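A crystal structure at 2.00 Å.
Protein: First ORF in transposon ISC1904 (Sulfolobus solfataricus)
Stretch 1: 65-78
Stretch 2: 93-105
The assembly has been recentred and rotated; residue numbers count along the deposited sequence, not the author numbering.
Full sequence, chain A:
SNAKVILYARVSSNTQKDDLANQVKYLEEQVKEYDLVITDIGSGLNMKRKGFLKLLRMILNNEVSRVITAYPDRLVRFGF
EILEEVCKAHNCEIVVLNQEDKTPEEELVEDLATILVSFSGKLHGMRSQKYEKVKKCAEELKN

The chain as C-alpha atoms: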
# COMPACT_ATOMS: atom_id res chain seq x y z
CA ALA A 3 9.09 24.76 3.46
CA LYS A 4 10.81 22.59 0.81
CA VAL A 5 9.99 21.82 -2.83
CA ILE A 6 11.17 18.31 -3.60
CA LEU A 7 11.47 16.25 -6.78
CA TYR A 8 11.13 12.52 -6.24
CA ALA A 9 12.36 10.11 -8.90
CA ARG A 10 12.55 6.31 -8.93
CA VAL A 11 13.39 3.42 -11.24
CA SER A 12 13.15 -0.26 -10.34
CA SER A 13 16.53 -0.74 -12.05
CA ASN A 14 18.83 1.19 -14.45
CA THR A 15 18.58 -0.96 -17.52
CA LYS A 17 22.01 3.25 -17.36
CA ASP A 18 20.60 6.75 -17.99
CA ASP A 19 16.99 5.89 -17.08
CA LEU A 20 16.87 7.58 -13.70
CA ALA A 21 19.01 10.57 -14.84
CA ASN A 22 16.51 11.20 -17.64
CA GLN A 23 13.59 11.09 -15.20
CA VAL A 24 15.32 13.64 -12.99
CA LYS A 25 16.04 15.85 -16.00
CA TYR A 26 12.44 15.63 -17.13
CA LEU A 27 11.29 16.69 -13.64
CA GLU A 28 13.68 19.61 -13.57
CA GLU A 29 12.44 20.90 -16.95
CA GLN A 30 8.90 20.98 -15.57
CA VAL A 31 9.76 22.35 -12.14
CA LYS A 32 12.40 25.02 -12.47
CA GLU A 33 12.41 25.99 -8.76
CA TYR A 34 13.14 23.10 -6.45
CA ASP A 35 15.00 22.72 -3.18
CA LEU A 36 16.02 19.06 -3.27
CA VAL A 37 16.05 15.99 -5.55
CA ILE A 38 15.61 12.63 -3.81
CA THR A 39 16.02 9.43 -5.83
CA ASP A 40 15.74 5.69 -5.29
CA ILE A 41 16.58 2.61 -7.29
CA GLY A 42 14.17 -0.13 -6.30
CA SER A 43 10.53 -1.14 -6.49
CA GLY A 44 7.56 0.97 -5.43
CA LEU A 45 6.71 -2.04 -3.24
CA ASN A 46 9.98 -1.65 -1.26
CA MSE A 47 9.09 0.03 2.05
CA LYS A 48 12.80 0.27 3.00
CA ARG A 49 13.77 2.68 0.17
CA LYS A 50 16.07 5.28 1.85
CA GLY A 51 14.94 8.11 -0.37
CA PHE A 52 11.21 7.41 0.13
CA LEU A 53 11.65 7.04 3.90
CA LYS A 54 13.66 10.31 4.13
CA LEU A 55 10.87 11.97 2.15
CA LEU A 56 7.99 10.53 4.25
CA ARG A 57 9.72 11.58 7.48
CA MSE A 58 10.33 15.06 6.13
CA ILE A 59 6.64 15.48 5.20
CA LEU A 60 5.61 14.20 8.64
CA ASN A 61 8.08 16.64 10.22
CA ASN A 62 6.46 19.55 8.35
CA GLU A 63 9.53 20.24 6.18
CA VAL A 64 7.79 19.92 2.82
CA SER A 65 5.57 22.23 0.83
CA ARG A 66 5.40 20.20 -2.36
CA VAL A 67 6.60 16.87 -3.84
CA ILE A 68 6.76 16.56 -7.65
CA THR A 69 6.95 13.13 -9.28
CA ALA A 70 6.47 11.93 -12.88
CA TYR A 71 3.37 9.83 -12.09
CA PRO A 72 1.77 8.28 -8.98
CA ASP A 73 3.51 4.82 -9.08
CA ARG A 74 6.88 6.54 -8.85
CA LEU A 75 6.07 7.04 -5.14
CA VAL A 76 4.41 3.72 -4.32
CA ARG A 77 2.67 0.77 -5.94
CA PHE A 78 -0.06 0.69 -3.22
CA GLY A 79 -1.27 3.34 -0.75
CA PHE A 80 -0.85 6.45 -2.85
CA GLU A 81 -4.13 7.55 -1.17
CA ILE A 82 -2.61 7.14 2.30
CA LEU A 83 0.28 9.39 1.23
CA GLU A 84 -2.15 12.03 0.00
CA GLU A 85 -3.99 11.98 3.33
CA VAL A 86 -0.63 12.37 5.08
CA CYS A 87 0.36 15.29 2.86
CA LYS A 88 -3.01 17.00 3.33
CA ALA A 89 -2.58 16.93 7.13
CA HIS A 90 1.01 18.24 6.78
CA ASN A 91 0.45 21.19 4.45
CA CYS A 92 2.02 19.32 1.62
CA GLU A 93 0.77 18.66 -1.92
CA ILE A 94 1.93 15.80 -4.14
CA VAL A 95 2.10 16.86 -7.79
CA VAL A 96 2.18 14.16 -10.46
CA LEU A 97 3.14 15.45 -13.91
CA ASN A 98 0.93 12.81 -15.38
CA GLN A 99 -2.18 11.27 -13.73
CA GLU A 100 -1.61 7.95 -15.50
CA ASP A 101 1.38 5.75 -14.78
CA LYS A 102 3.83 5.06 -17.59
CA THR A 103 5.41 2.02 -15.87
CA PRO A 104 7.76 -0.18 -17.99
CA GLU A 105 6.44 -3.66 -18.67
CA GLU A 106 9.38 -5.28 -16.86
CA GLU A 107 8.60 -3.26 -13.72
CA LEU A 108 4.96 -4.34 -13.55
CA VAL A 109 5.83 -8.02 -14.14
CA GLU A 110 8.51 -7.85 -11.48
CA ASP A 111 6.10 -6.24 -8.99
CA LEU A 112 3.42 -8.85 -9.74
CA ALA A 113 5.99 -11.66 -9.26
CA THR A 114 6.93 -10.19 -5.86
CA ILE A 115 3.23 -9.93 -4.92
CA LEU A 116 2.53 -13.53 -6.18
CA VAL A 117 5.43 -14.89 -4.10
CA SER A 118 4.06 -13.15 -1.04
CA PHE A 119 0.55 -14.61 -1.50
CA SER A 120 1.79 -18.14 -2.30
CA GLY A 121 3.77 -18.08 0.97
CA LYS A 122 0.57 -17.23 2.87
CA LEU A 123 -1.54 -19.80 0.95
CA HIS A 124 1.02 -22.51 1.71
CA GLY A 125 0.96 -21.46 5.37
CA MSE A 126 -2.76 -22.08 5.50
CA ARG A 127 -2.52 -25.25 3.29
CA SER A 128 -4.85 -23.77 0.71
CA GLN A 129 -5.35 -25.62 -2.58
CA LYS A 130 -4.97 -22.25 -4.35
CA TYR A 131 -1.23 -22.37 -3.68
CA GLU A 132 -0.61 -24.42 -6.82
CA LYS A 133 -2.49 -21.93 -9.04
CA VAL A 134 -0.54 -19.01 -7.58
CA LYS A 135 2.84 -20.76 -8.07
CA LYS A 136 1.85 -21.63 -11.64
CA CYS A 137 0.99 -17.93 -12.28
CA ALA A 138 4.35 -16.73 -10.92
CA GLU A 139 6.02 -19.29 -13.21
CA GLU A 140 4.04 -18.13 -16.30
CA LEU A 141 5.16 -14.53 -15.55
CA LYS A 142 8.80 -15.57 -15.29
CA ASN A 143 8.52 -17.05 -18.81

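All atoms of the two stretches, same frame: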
# COMPACT_ATOMS: atom_id res chain seq x y z
N SER A 65 6.69 21.52 1.40
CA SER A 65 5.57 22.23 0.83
C SER A 65 4.98 21.45 -0.33
O SER A 65 3.75 21.41 -0.52
CB SER A 65 6.03 23.59 0.34
OG SER A 65 5.08 24.16 -0.55
N ARG A 66 5.85 20.83 -1.12
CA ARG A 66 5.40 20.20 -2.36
C ARG A 66 6.35 19.07 -2.81
O ARG A 66 7.58 19.22 -2.73
CB ARG A 66 5.30 21.30 -3.43
CG ARG A 66 4.57 20.90 -4.64
CD ARG A 66 4.40 22.09 -5.56
NE ARG A 66 3.32 23.00 -5.18
CZ ARG A 66 2.99 24.08 -5.89
NH1 ARG A 66 3.67 24.39 -7.00
NH2 ARG A 66 2.00 24.87 -5.50
N VAL A 67 5.80 17.95 -3.25
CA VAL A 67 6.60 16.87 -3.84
C VAL A 67 6.13 16.72 -5.29
O VAL A 67 4.93 16.55 -5.52
CB VAL A 67 6.34 15.50 -3.19
CG1 VAL A 67 7.27 14.43 -3.81
CG2 VAL A 67 6.46 15.59 -1.66
N ILE A 68 7.07 16.76 -6.23
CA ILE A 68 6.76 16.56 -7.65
C ILE A 68 7.36 15.22 -8.12
O ILE A 68 8.51 14.88 -7.83
CB ILE A 68 7.21 17.73 -8.53
CG1 ILE A 68 6.57 19.06 -8.04
CG2 ILE A 68 6.84 17.48 -10.01
CD1 ILE A 68 7.43 19.88 -7.18
N THR A 69 6.52 14.43 -8.79
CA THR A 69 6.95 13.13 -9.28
C THR A 69 6.34 12.97 -10.67
O THR A 69 5.39 13.71 -11.03
CB THR A 69 6.65 12.00 -8.20
OG1 THR A 69 7.38 10.82 -8.52
CG2 THR A 69 5.18 11.72 -8.08
N ALA A 70 6.93 12.09 -11.49
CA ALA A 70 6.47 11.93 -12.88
C ALA A 70 5.04 11.38 -13.03
O ALA A 70 4.25 11.83 -13.89
CB ALA A 70 7.47 11.06 -13.67
N TYR A 71 4.71 10.40 -12.20
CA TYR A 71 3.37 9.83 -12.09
C TYR A 71 3.23 9.09 -10.75
O TYR A 71 4.25 8.86 -10.04
CB TYR A 71 3.01 8.96 -13.32
CG TYR A 71 4.16 8.11 -13.83
CD1 TYR A 71 4.39 6.84 -13.31
CD2 TYR A 71 5.02 8.58 -14.84
CE1 TYR A 71 5.43 6.04 -13.77
CE2 TYR A 71 6.09 7.79 -15.30
CZ TYR A 71 6.28 6.52 -14.74
OH TYR A 71 7.31 5.68 -15.15
N PRO A 72 1.98 8.74 -10.37
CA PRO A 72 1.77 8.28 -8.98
C PRO A 72 2.61 7.04 -8.57
O PRO A 72 3.15 7.02 -7.43
CB PRO A 72 0.25 7.98 -8.93
CG PRO A 72 -0.35 8.97 -10.02
CD PRO A 72 0.71 8.90 -11.12
N ASP A 73 2.76 6.05 -9.47
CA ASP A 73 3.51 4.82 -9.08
C ASP A 73 5.02 5.02 -8.92
O ASP A 73 5.72 4.14 -8.39
CB ASP A 73 3.16 3.60 -9.95
CG ASP A 73 4.03 3.48 -11.19
OD1 ASP A 73 4.72 4.47 -11.55
OD2 ASP A 73 4.01 2.39 -11.82
N ARG A 74 5.52 6.20 -9.28
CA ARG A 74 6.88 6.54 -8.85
C ARG A 74 7.02 6.51 -7.33
O ARG A 74 8.04 6.04 -6.80
CB ARG A 74 7.33 7.90 -9.40
CG ARG A 74 7.44 7.95 -10.96
CD ARG A 74 8.39 6.84 -11.48
NE ARG A 74 7.69 5.58 -11.73
CZ ARG A 74 8.30 4.45 -12.14
NH1 ARG A 74 9.63 4.42 -12.28
NH2 ARG A 74 7.56 3.35 -12.39
N LEU A 75 6.01 7.01 -6.62
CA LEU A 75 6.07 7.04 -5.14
C LEU A 75 5.86 5.68 -4.52
O LEU A 75 6.66 5.25 -3.68
CB LEU A 75 5.10 8.08 -4.52
CG LEU A 75 5.72 9.48 -4.55
CD1 LEU A 75 4.65 10.61 -4.39
CD2 LEU A 75 6.87 9.61 -3.51
N VAL A 76 4.76 5.03 -4.88
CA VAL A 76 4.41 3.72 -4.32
C VAL A 76 3.57 2.95 -5.31
O VAL A 76 2.90 3.55 -6.18
CB VAL A 76 3.56 3.81 -3.00
CG1 VAL A 76 4.43 4.18 -1.80
CG2 VAL A 76 2.40 4.81 -3.16
N ARG A 77 3.57 1.63 -5.16
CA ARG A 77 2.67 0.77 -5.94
C ARG A 77 1.28 0.70 -5.28
O ARG A 77 0.28 0.59 -5.96
CB ARG A 77 3.30 -0.62 -6.08
CG ARG A 77 2.43 -1.75 -6.69
CD ARG A 77 2.07 -1.48 -8.13
NE ARG A 77 3.27 -1.32 -8.96
CZ ARG A 77 3.38 -0.49 -10.01
NH1 ARG A 77 2.35 0.27 -10.42
NH2 ARG A 77 4.54 -0.42 -10.65
N PHE A 78 1.23 0.72 -3.95
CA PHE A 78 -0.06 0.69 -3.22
C PHE A 78 -0.01 1.81 -2.21
O PHE A 78 1.07 2.10 -1.71
CB PHE A 78 -0.21 -0.62 -2.43
CG PHE A 78 -0.42 -1.84 -3.30
CD1 PHE A 78 -1.66 -2.05 -3.93
CD2 PHE A 78 0.60 -2.75 -3.49
CE1 PHE A 78 -1.88 -3.18 -4.76
CE2 PHE A 78 0.42 -3.90 -4.32
CZ PHE A 78 -0.82 -4.11 -4.96
N GLU A 93 1.51 19.07 -0.74
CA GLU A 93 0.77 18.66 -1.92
C GLU A 93 1.69 17.78 -2.75
O GLU A 93 2.85 18.07 -2.89
CB GLU A 93 0.39 19.93 -2.68
CG GLU A 93 0.34 19.87 -4.16
CD GLU A 93 0.14 21.26 -4.75
OE1 GLU A 93 0.77 22.25 -4.25
OE2 GLU A 93 -0.67 21.36 -5.71
N ILE A 94 1.18 16.64 -3.21
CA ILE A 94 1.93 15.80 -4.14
C ILE A 94 1.45 16.22 -5.50
O ILE A 94 0.25 16.24 -5.73
CB ILE A 94 1.62 14.32 -3.97
CG1 ILE A 94 2.18 13.78 -2.66
CG2 ILE A 94 2.23 13.50 -5.10
CD1 ILE A 94 1.23 12.70 -2.11
N VAL A 95 2.38 16.56 -6.39
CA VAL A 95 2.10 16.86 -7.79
C VAL A 95 2.64 15.72 -8.65
O VAL A 95 3.81 15.32 -8.50
CB VAL A 95 2.72 18.19 -8.27
CG1 VAL A 95 2.32 18.51 -9.78
CG2 VAL A 95 2.28 19.30 -7.36
N VAL A 96 1.79 15.19 -9.51
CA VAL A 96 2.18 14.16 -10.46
C VAL A 96 2.09 14.84 -11.81
O VAL A 96 1.09 15.52 -12.10
CB VAL A 96 1.32 12.84 -10.34
CG1 VAL A 96 1.55 12.13 -8.99
CG2 VAL A 96 -0.17 13.12 -10.46
N LEU A 97 3.13 14.74 -12.63
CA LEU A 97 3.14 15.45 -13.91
C LEU A 97 2.19 14.77 -14.89
O LEU A 97 1.71 15.37 -15.83
CB LEU A 97 4.54 15.51 -14.52
CG LEU A 97 5.61 16.23 -13.72
CD1 LEU A 97 6.89 16.24 -14.53
CD2 LEU A 97 5.18 17.63 -13.34
N ASN A 98 1.96 13.49 -14.66
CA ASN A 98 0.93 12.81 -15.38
C ASN A 98 0.09 11.97 -14.40
O ASN A 98 0.65 11.30 -13.51
CB ASN A 98 1.53 11.96 -16.51
CG ASN A 98 0.51 11.65 -17.59
OD1 ASN A 98 -0.51 10.98 -17.35
ND2 ASN A 98 0.76 12.16 -18.80
N GLN A 99 -1.24 12.04 -14.56
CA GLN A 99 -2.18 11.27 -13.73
C GLN A 99 -2.01 9.77 -13.94
O GLN A 99 -2.10 9.00 -12.99
CB GLN A 99 -3.64 11.69 -14.03
CG GLN A 99 -4.02 13.09 -13.47
CD GLN A 99 -4.03 13.12 -11.94
OE1 GLN A 99 -4.66 12.27 -11.30
NE2 GLN A 99 -3.35 14.09 -11.34
N GLU A 100 -1.77 9.37 -15.18
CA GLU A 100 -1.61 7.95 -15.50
C GLU A 100 -0.15 7.53 -15.46
O GLU A 100 0.73 8.18 -16.05
CB GLU A 100 -2.17 7.64 -16.88
CG GLU A 100 -3.66 7.32 -16.84
CD GLU A 100 -4.37 7.78 -18.09
OE1 GLU A 100 -3.77 8.54 -18.87
OE2 GLU A 100 -5.54 7.37 -18.30
N ASP A 101 0.07 6.39 -14.82
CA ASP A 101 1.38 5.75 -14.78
C ASP A 101 1.89 5.31 -16.14
O ASP A 101 1.14 4.79 -16.95
CB ASP A 101 1.30 4.54 -13.86
CG ASP A 101 1.11 4.93 -12.42
OD1 ASP A 101 1.63 5.99 -12.02
OD2 ASP A 101 0.46 4.16 -11.67
N LYS A 102 3.18 5.50 -16.37
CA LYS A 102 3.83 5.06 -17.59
C LYS A 102 4.88 3.99 -17.26
O LYS A 102 5.96 3.97 -17.83
CB LYS A 102 4.42 6.28 -18.33
CG LYS A 102 3.39 7.12 -19.06
CD LYS A 102 2.55 6.22 -20.02
CE LYS A 102 1.58 7.01 -20.90
NZ LYS A 102 0.47 7.62 -20.10
N THR A 103 4.56 3.13 -16.30
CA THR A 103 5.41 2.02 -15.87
C THR A 103 5.93 1.13 -17.01
O THR A 103 5.13 0.68 -17.83
CB THR A 103 4.59 1.14 -14.97
OG1 THR A 103 3.70 1.98 -14.22
CG2 THR A 103 5.46 0.33 -14.01
N PRO A 104 7.25 0.84 -17.05
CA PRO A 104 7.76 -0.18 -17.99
C PRO A 104 7.17 -1.56 -17.71
O PRO A 104 6.88 -1.91 -16.55
CB PRO A 104 9.26 -0.20 -17.71
CG PRO A 104 9.55 1.13 -17.08
CD PRO A 104 8.35 1.38 -16.23
N GLU A 105 7.03 -2.35 -18.77
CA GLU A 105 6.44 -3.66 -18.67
C GLU A 105 7.19 -4.50 -17.65
O GLU A 105 6.57 -5.14 -16.81
CB GLU A 105 6.46 -4.35 -20.04
CG GLU A 105 6.05 -5.82 -19.95
CD GLU A 105 5.70 -6.41 -21.29
OE1 GLU A 105 5.66 -5.67 -22.29
OE2 GLU A 105 5.44 -7.62 -21.35

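Two neighbouring parallel strands, 66-69 and 93-96, and the segments that follow them bury 964 Å² between them, counting both sides. The ladder opens at Ser65, whose O accepts a hydrogen bond from Glu93 N (3.2 Å). Arg66, at the exposed end, extends beside its partner and forms a salt bridge, NE to Glu93 OE1 (2.8 Å), whose hydrogen bond is weak in angle; its aliphatic CG meanwhile rests 3.9 Å from Val95 CG2. Val67 uses both its N and its O toward stretch 2, N to Glu93 O (3.0 Å) and O to Val95 N (2.7 Å, nearly linear), straddling Ile94 as a parallel pair does. Ile68 shares a sheet face with Val95 and reaches beyond it, CG2 lying 3.7 Å from Leu97 CD2; a branched, apolar side chain suits this buried position. Thr69 continues the ladder, N to Val95 O (2.9 Å) and O to Leu97 N (3.0 Å), and turns its methyl CG2 to Val96 CG1 (3.8 Å), while its hydroxyl is satisfied elsewhere in the structure. Past the strand, Ala70 O still accepts from Asn98 N (2.9 Å). Tyr71, with chi1 at 39°, lays one ring face under the backbone at Asp101 and Lys102, and Lys102 CB sits off-centre, 4.2 Å from the ring centroid. Pro72 packs CG against Val96 CG1 (3.8 Å). Asp73 is the polar hub: its N donates to Asp101 OD1 (2.8 Å, 169°), and its OD2 accepts a very short bond from Thr103 OG1 (2.5 Å). Buried Leu75 points toward stretch 2 and places CD1 3.8 Å from Ile94 CG2. The nearby acidic groups are offset by Arg77, whose NH1 forms a salt bridge with Asp73 OD2 (3.0 Å) and lies 4.5 Å from Asp101 OD2. Arg77 NH2 also approaches Thr103 CG2 (3.6 Å), which lies at the guanidinium edge.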